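Local structure of VP1 (Polyomavirus HPyV7, 4PCH) at residues Val23-Leu28 with Val225-Ala230; Leu88-Leu93 with Arg260-His265. The protein serves as the major capsid protein of the virus, a jelly-roll subunit assembled into pentamers, and is probably involved in attachment to host-cell receptors. All coordinates share one frame; numbering follows the deposited sequence.

Contact 1 (Val23-Leu28 with Val225-Ala230); sequences VEAVLL and VYLTSA
Leu27 lies over one face of the peptide group joining Leu227 to Thr228, and this backbone amide is the flat group of the contact, since no ring, carboxylate or guanidinium reaches across. The methyl CD2 of Leu27 stands 3.6 Å above the plane of that amide. That height places it over the group rather than at its edge, and its nearest amide atom is Leu227 O, with Leu27 CD2 to Leu227 O at 3.7 Å.

The same methyl touches the side chains on both sides of Thr228. Leu27 CD2 comes to 4.0 Å from Leu227 CB and to 3.5 Å from Ser229 OG. The hydroxyl oxygen also packs alongside the root of the leucine, with Ser229 OG 3.7 Å from Leu27 CB. Its torsion puts it there, OG lying between the backbone N and the carbonyl carbon (chi1 70°). The other leucine branch continues the contact toward the start of the strands: Leu27 CD1 meets Leu227 CD1 at 4.1 Å, the two side chains crossing at about a right angle. Ala25 CB then touches the same Leu227 CD1 at 4.2 Å.

The strand axes run in the same sense at a signed angle of -34° and come no closer than 8.6 Å, too far apart for a backbone ladder and fitting the face-to-face packing of two sheets in a jelly-roll sandwich. Ala64 and Phe262 also pack on Leu27, extending this interior beyond the two segments. Chemically, no hydrogen bond or salt bridge joins Val23-Leu28 to Val225-Ala230. The 223 Å² buried between them therefore reflects cohesion by van der Waals contact, with leucine carbons lying against polar backbone and hydroxyl atoms as well as against other carbons.

Contact 2 (Leu88-Leu93 with Arg260-His265); sequences LETELL and RFFRVH
Two neighbouring antiparallel strands of one jelly-roll sheet pair here, in register from Leu88 opposite Val264 to Leu92 opposite Arg260. Glu89-Arg263 and Glu91-Phe261 are the hydrogen-bonded pairs, as with Arg263 N to Glu89 O at 2.9 Å.

On the Glu89 face, one carboxylate oxygen takes two donors. His265 NE2 approaches Glu89 OE1 at 2.6 Å, nearly straight (170°), on its syn lone pair and in the plane of the imidazole. Arg263 NH2 reaches Glu89 OE1 at 2.9 Å from the anti side, closing a salt bridge. The Glu89 chain bends at chi2 (77°), carrying CD round toward these donors. The short bond to a carboxylate may favour a protonated His265. Phe261 CZ lies 3.6 Å above the Arg263 guanidinium plane, toward its rim. A water links Arg263 NH2 to Glu91 OE2, while Glu91 OE1 is hydrogen-bonded to Tyr186 OH of the second subunit.

On the other face, Thr90 OG1 donates to Phe261 O at 2.8 Å and accepts from Arg260 NH1 at 3.0 Å. That hydroxyl sits 3.7 Å above the centre of the Phe262 ring. Asp231 forms a salt bridge with Arg260 NH2.

Polar groups thus crosslink both faces of a regular ladder, the antiparallel pairing of adjacent strands that builds a jelly-roll sheet.

In the fold
Contacts 1 and 2, both in the jelly-roll coat domain of the longer VP1, have centres about 7 Å apart and show the two ways in which this fold is joined: contact 1 across its interior, contact 2 between neighbouring strands within one sheet. Segment 260-265 connects them, for it also borders segment 23-28, with probable hydrogen bonds from Arg260 N to Leu27 O (2.8 Å) and from Val264 N to Val23 O (2.9 Å). Beyond the backbone, Ser229 CB packs on Arg260 CD at 3.7 Å, and Glu24 pairs with Arg263 in a salt bridge. The four segments alternate along the chain, and both contacts reach the second subunit of the pentamer.

Contact 1 (Val23-Leu28 with Val225-Ala230)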
ATOM      1  N   VAL B  23     -10.747  25.909  17.161  1.00 20.12           N
ATOM      2  CA  VAL B  23      -9.521  26.676  17.128  1.00 20.92           C
ATOM      3  C   VAL B  23      -8.517  26.015  16.205  1.00 18.46           C
ATOM      4  O   VAL B  23      -8.554  24.806  16.025  1.00 15.63           O
ATOM      5  CB  VAL B  23      -8.959  26.852  18.534  1.00 23.96           C
ATOM      6  CG1 VAL B  23      -8.609  25.511  19.159  1.00 23.14           C
ATOM      7  CG2 VAL B  23      -7.773  27.813  18.527  1.00 28.78           C
ATOM      8  N   GLU B  24      -7.638  26.838  15.636  1.00 17.64           N
ATOM      9  CA  GLU B  24      -6.618  26.375  14.665  1.00 17.39           C
ATOM     10  C   GLU B  24      -5.235  26.689  15.217  1.00 18.83           C
ATOM     11  O   GLU B  24      -5.062  27.677  15.936  1.00 19.95           O
ATOM     12  CB  GLU B  24      -6.783  27.081  13.318  1.00 20.43           C
ATOM     13  CG  GLU B  24      -8.039  26.658  12.544  1.00 26.29           C
ATOM     14  CD  GLU B  24      -8.195  27.271  11.149  1.00 29.29           C
ATOM     15  OE1 GLU B  24      -7.315  28.032  10.660  1.00 28.10           O
ATOM     16  OE2 GLU B  24      -9.245  26.978  10.520  1.00 36.11           O
ATOM     17  N   ALA B  25      -4.254  25.891  14.830  1.00 14.54           N
ATOM     18  CA  ALA B  25      -2.874  26.171  15.145  1.00 16.20           C
ATOM     19  C   ALA B  25      -1.994  25.473  14.131  1.00 16.30           C
ATOM     20  O   ALA B  25      -2.384  24.448  13.560  1.00 14.82           O
ATOM     21  CB  ALA B  25      -2.521  25.693  16.538  1.00 18.95           C
ATOM     22  N   VAL B  26      -0.813  26.050  13.902  1.00 14.59           N
ATOM     23  CA  VAL B  26       0.217  25.346  13.155  1.00 13.11           C
ATOM     24  C   VAL B  26       1.444  25.172  14.050  1.00 13.92           C
ATOM     25  O   VAL B  26       2.028  26.165  14.482  1.00 16.64           O
ATOM     26  CB  VAL B  26       0.625  26.082  11.888  1.00 14.21           C
ATOM     27  CG1 VAL B  26       1.710  25.294  11.164  1.00 16.22           C
ATOM     28  CG2 VAL B  26      -0.586  26.319  11.001  1.00 15.80           C
ATOM     29  N   LEU B  27       1.765  23.923  14.349  1.00 11.62           N
ATOM     30  CA  LEU B  27       2.913  23.553  15.172  1.00 12.48           C
ATOM     31  C   LEU B  27       4.086  23.500  14.223  1.00 13.79           C
ATOM     32  O   LEU B  27       4.028  22.854  13.175  1.00 13.95           O
ATOM     33  CB  LEU B  27       2.768  22.221  15.882  1.00 12.67           C
ATOM     34  CG  LEU B  27       2.022  22.219  17.227  1.00 13.09           C
ATOM     35  CD1 LEU B  27       0.610  22.758  17.013  1.00 13.19           C
ATOM     36  CD2 LEU B  27       2.003  20.867  17.908  1.00 15.67           C
ATOM     37  N   LEU B  28       5.151  24.191  14.607  1.00 12.69           N
ATOM     38  CA  LEU B  28       6.334  24.321  13.791  1.00 12.74           C
ATOM     39  C   LEU B  28       7.407  23.319  14.240  1.00 12.01           C
ATOM     40  O   LEU B  28       7.494  22.976  15.431  1.00 12.24           O
ATOM     41  CB  LEU B  28       6.908  25.736  13.903  1.00 13.69           C
ATOM     42  CG  LEU B  28       6.000  26.925  13.588  1.00 14.69           C
ATOM     43  CD1 LEU B  28       6.732  28.249  13.693  1.00 18.82           C
ATOM     44  CD2 LEU B  28       5.361  26.756  12.215  1.00 15.64           C
ATOM     45  N   VAL B 225      -6.320  23.204  25.315  1.00 15.56           N
ATOM     46  CA  VAL B 225      -6.103  21.949  24.589  1.00 15.05           C
ATOM     47  C   VAL B 225      -4.606  21.848  24.285  1.00 15.24           C
ATOM     48  O   VAL B 225      -3.955  22.845  23.961  1.00 14.35           O
ATOM     49  CB  VAL B 225      -6.996  21.835  23.346  1.00 17.28           C
ATOM     50  CG1 VAL B 225      -6.738  22.925  22.337  1.00 16.33           C
ATOM     51  CG2 VAL B 225      -6.841  20.468  22.684  1.00 17.06           C
ATOM     52  N   TYR B 226      -4.078  20.631  24.399  1.00 13.87           N
ATOM     53  CA  TYR B 226      -2.651  20.363  24.319  1.00 12.73           C
ATOM     54  C   TYR B 226      -2.441  19.586  23.032  1.00 12.53           C
ATOM     55  O   TYR B 226      -3.093  18.549  22.834  1.00 13.09           O
ATOM     56  CB  TYR B 226      -2.185  19.518  25.514  1.00 16.01           C
ATOM     57  CG  TYR B 226      -2.237  20.289  26.829  1.00 14.47           C
ATOM     58  CD1 TYR B 226      -3.447  20.644  27.379  1.00 17.18           C
ATOM     59  CD2 TYR B 226      -1.078  20.674  27.488  1.00 16.91           C
ATOM     60  CE1 TYR B 226      -3.512  21.373  28.555  1.00 19.54           C
ATOM     61  CE2 TYR B 226      -1.125  21.391  28.662  1.00 20.83           C
ATOM     62  CZ  TYR B 226      -2.358  21.746  29.190  1.00 19.84           C
ATOM     63  OH  TYR B 226      -2.458  22.461  30.352  1.00 23.48           O
ATOM     64  N   LEU B 227      -1.611  20.148  22.158  1.00 12.59           N
ATOM     65  CA  LEU B 227      -1.254  19.542  20.862  1.00 11.18           C
ATOM     66  C   LEU B 227       0.197  19.164  20.871  1.00 12.37           C
ATOM     67  O   LEU B 227       1.028  19.922  21.359  1.00 11.72           O
ATOM     68  CB  LEU B 227      -1.513  20.541  19.739  1.00 12.92           C
ATOM     69  CG  LEU B 227      -2.971  21.013  19.635  1.00 13.72           C
ATOM     70  CD1 LEU B 227      -3.083  22.082  18.572  1.00 14.19           C
ATOM     71  CD2 LEU B 227      -3.933  19.852  19.399  1.00 14.05           C
ATOM     72  N   THR B 228       0.512  18.004  20.288  1.00 11.17           N
ATOM     73  CA  THR B 228       1.895  17.524  20.213  1.00 12.27           C
ATOM     74  C   THR B 228       2.083  16.937  18.816  1.00 10.43           C
ATOM     75  O   THR B 228       1.164  16.329  18.289  1.00 12.92           O
ATOM     76  CB  THR B 228       2.205  16.465  21.291  1.00 12.65           C
ATOM     77  OG1 THR B 228       1.767  16.927  22.578  1.00 13.74           O
ATOM     78  CG2 THR B 228       3.703  16.164  21.375  1.00 13.58           C
ATOM     79  N   SER B 229       3.245  17.179  18.203  1.00 11.01           N
ATOM     80  CA  SER B 229       3.485  16.588  16.888  1.00 10.30           C
ATOM     81  C   SER B 229       4.952  16.315  16.639  1.00 10.37           C
ATOM     82  O   SER B 229       5.813  16.838  17.328  1.00 11.20           O
ATOM     83  CB  SER B 229       2.897  17.465  15.778  1.00 12.61           C
ATOM     84  OG  SER B 229       3.588  18.673  15.611  1.00 13.20           O
ATOM     85  N   ALA B 230       5.229  15.444  15.661  1.00 11.08           N
ATOM     86  CA  ALA B 230       6.571  15.305  15.127  1.00 12.90           C
ATOM     87  C   ALA B 230       6.440  14.720  13.746  1.00 10.89           C
ATOM     88  O   ALA B 230       5.713  13.721  13.549  1.00 12.29           O
ATOM     89  CB  ALA B 230       7.406  14.382  15.997  1.00 14.67           C
TER

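Contact 2 (Leu88-Leu93 with Arg260-His265)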
ATOM      1  N   LEU B  88     -11.022  16.427  15.249  1.00 15.40           N
ATOM      2  CA  LEU B  88     -10.008  17.340  14.742  1.00 14.74           C
ATOM      3  C   LEU B  88      -9.702  17.067  13.285  1.00 14.73           C
ATOM      4  O   LEU B  88      -9.989  15.981  12.774  1.00 14.06           O
ATOM      5  CB  LEU B  88      -8.746  17.304  15.580  1.00 14.97           C
ATOM      6  CG  LEU B  88      -7.819  16.095  15.582  1.00 15.46           C
ATOM      7  CD1 LEU B  88      -6.981  15.980  14.303  1.00 17.38           C
ATOM      8  CD2 LEU B  88      -6.898  16.135  16.786  1.00 19.81           C
ATOM      9  N   GLU B  89      -9.126  18.076  12.635  1.00 13.96           N
ATOM     10  CA  GLU B  89      -8.464  17.885  11.341  1.00 13.39           C
ATOM     11  C   GLU B  89      -6.999  18.150  11.572  1.00 14.05           C
ATOM     12  O   GLU B  89      -6.647  19.053  12.304  1.00 14.11           O
ATOM     13  CB  GLU B  89      -8.992  18.835  10.252  1.00 15.78           C
ATOM     14  CG  GLU B  89     -10.417  18.564   9.797  1.00 16.20           C
ATOM     15  CD  GLU B  89     -11.438  19.061  10.786  1.00 19.71           C
ATOM     16  OE1 GLU B  89     -11.390  20.260  11.112  1.00 19.50           O
ATOM     17  OE2 GLU B  89     -12.306  18.263  11.246  1.00 19.13           O
ATOM     18  N   THR B  90      -6.126  17.366  10.946  1.00 12.60           N
ATOM     19  CA  THR B  90      -4.695  17.671  11.019  1.00 11.85           C
ATOM     20  C   THR B  90      -4.073  17.408   9.651  1.00 14.12           C
ATOM     21  O   THR B  90      -4.505  16.482   8.941  1.00 14.04           O
ATOM     22  CB  THR B  90      -3.987  16.900  12.160  1.00 14.26           C
ATOM     23  OG1 THR B  90      -2.595  17.321  12.226  1.00 13.14           O
ATOM     24  CG2 THR B  90      -4.073  15.370  11.943  1.00 13.77           C
ATOM     25  N   GLU B  91      -3.125  18.260   9.240  1.00 12.67           N
ATOM     26  CA  GLU B  91      -2.485  18.165   7.928  1.00 14.21           C
ATOM     27  C   GLU B  91      -1.017  18.505   8.064  1.00 12.85           C
ATOM     28  O   GLU B  91      -0.650  19.468   8.738  1.00 13.13           O
ATOM     29  CB  GLU B  91      -3.035  19.201   6.920  1.00 19.39           C
ATOM     30  CG  GLU B  91      -4.512  19.226   6.599  1.00 23.40           C
ATOM     31  CD  GLU B  91      -4.884  20.375   5.639  1.00 28.54           C
ATOM     32  OE1 GLU B  91      -4.107  20.665   4.648  1.00 27.27           O
ATOM     33  OE2 GLU B  91      -5.975  20.970   5.886  1.00 28.27           O
ATOM     34  N   LEU B  92      -0.157  17.743   7.399  1.00 12.93           N
ATOM     35  CA  LEU B  92       1.250  18.087   7.282  1.00 12.46           C
ATOM     36  C   LEU B  92       1.460  19.053   6.121  1.00 13.38           C
ATOM     37  O   LEU B  92       0.901  18.875   5.037  1.00 15.86           O
ATOM     38  CB  LEU B  92       2.053  16.809   6.997  1.00 13.20           C
ATOM     39  CG  LEU B  92       3.577  16.918   7.026  1.00 18.64           C
ATOM     40  CD1 LEU B  92       4.086  17.483   8.340  1.00 18.92           C
ATOM     41  CD2 LEU B  92       4.146  15.514   6.821  1.00 25.85           C
ATOM     42  N   LEU B  93       2.283  20.071   6.340  1.00 11.72           N
ATOM     43  CA  LEU B  93       2.645  21.010   5.298  1.00 11.76           C
ATOM     44  C   LEU B  93       4.004  20.622   4.728  1.00 11.44           C
ATOM     45  O   LEU B  93       5.015  20.528   5.466  1.00 11.18           O
ATOM     46  CB  LEU B  93       2.712  22.441   5.859  1.00 13.66           C
ATOM     47  CG  LEU B  93       1.351  23.023   6.302  1.00 16.44           C
ATOM     48  CD1 LEU B  93       1.015  22.784   7.755  1.00 20.90           C
ATOM     49  CD2 LEU B  93       1.300  24.493   6.020  1.00 22.55           C
ATOM     50  N   ARG B 260       2.718  21.445  11.128  1.00 10.05           N
ATOM     51  CA  ARG B 260       1.556  20.547  11.224  1.00 10.90           C
ATOM     52  C   ARG B 260       0.358  21.355  11.682  1.00 11.98           C
ATOM     53  O   ARG B 260       0.361  21.907  12.785  1.00 12.99           O
ATOM     54  CB  ARG B 260       1.740  19.311  12.123  1.00 10.09           C
ATOM     55  CG  ARG B 260       0.459  18.485  12.201  1.00 12.52           C
ATOM     56  CD  ARG B 260       0.633  17.139  12.886  1.00 14.26           C
ATOM     57  NE  ARG B 260       1.300  16.166  12.003  1.00 13.00           N
ATOM     58  CZ  ARG B 260       0.674  15.416  11.098  1.00 14.80           C
ATOM     59  NH1 ARG B 260      -0.639  15.514  10.908  1.00 15.54           N
ATOM     60  NH2 ARG B 260       1.354  14.562  10.334  1.00 16.08           N
ATOM     61  N   PHE B 261      -0.636  21.422  10.796  1.00 11.15           N
ATOM     62  CA  PHE B 261      -1.912  22.113  11.036  1.00 12.06           C
ATOM     63  C   PHE B 261      -2.820  21.264  11.909  1.00 12.22           C
ATOM     64  O   PHE B 261      -2.922  20.078  11.702  1.00 11.85           O
ATOM     65  CB  PHE B 261      -2.605  22.423   9.695  1.00 11.55           C
ATOM     66  CG  PHE B 261      -3.980  23.024   9.828  1.00 10.66           C
ATOM     67  CD1 PHE B 261      -4.131  24.357  10.149  1.00 12.02           C
ATOM     68  CD2 PHE B 261      -5.127  22.239   9.652  1.00 11.25           C
ATOM     69  CE1 PHE B 261      -5.378  24.934  10.273  1.00 14.81           C
ATOM     70  CE2 PHE B 261      -6.376  22.815   9.775  1.00 14.26           C
ATOM     71  CZ  PHE B 261      -6.508  24.147  10.091  1.00 15.41           C
ATOM     72  N   PHE B 262      -3.554  21.912  12.827  1.00 10.81           N
ATOM     73  CA  PHE B 262      -4.634  21.271  13.572  1.00 11.38           C
ATOM     74  C   PHE B 262      -5.824  22.216  13.584  1.00 12.44           C
ATOM     75  O   PHE B 262      -5.645  23.426  13.745  1.00 13.24           O
ATOM     76  CB  PHE B 262      -4.279  21.052  15.038  1.00 12.61           C
ATOM     77  CG  PHE B 262      -3.207  20.024  15.296  1.00 12.52           C
ATOM     78  CD1 PHE B 262      -1.866  20.357  15.199  1.00 12.30           C
ATOM     79  CD2 PHE B 262      -3.550  18.716  15.670  1.00 14.25           C
ATOM     80  CE1 PHE B 262      -0.880  19.423  15.498  1.00 12.72           C
ATOM     81  CE2 PHE B 262      -2.567  17.777  15.967  1.00 13.14           C
ATOM     82  CZ  PHE B 262      -1.221  18.150  15.889  1.00 12.70           C
ATOM     83  N   ARG B 263      -7.030  21.673  13.407  1.00 12.34           N
ATOM     84  CA  ARG B 263      -8.269  22.378  13.734  1.00 12.40           C
ATOM     85  C   ARG B 263      -9.013  21.493  14.738  1.00 14.50           C
ATOM     86  O   ARG B 263      -9.331  20.343  14.450  1.00 13.70           O
ATOM     87  CB  ARG B 263      -9.151  22.599  12.490  1.00 14.74           C
ATOM     88  CG  ARG B 263     -10.428  23.382  12.793  1.00 15.77           C
ATOM     89  CD  ARG B 263     -11.333  23.563  11.586  1.00 17.53           C
ATOM     90  NE  ARG B 263     -10.689  24.170  10.420  1.00 16.85           N
ATOM     91  CZ  ARG B 263     -10.208  23.519   9.360  1.00 18.51           C
ATOM     92  NH1 ARG B 263      -9.659  24.214   8.372  1.00 17.91           N
ATOM     93  NH2 ARG B 263     -10.213  22.174   9.280  1.00 17.02           N
ATOM     94  N   VAL B 264      -9.297  22.028  15.914  1.00 12.48           N
ATOM     95  CA  VAL B 264      -9.895  21.220  16.981  1.00 13.95           C
ATOM     96  C   VAL B 264     -11.308  21.738  17.199  1.00 15.49           C
ATOM     97  O   VAL B 264     -11.499  22.952  17.427  1.00 14.56           O
ATOM     98  CB  VAL B 264      -9.076  21.334  18.295  1.00 13.93           C
ATOM     99  CG1 VAL B 264      -9.720  20.524  19.406  1.00 14.18           C
ATOM    100  CG2 VAL B 264      -7.641  20.843  18.096  1.00 16.05           C
ATOM    101  N   HIS B 265     -12.292  20.838  17.146  1.00 14.11           N
ATOM    102  CA  HIS B 265     -13.682  21.204  17.350  1.00 14.85           C
ATOM    103  C   HIS B 265     -14.140  20.837  18.733  1.00 15.04           C
ATOM    104  O   HIS B 265     -13.979  19.698  19.157  1.00 14.40           O
ATOM    105  CB  HIS B 265     -14.546  20.486  16.336  1.00 15.00           C
ATOM    106  CG  HIS B 265     -14.137  20.747  14.928  1.00 15.60           C
ATOM    107  ND1 HIS B 265     -14.797  21.651  14.121  1.00 19.12           N
ATOM    108  CD2 HIS B 265     -13.140  20.229  14.176  1.00 16.70           C
ATOM    109  CE1 HIS B 265     -14.220  21.674  12.932  1.00 20.04           C
ATOM    110  NE2 HIS B 265     -13.205  20.832  12.949  1.00 16.68           N
TER
HETATM  111  O   HOH W   1      -2.025  14.101   8.762  1.00 27.75           O
HETATM  112  O   HOH W   2      -7.669  23.445   6.413  1.00 16.39           O
HETATM  113  O   HOH W   3      -8.729  20.787   7.328  1.00 24.55           O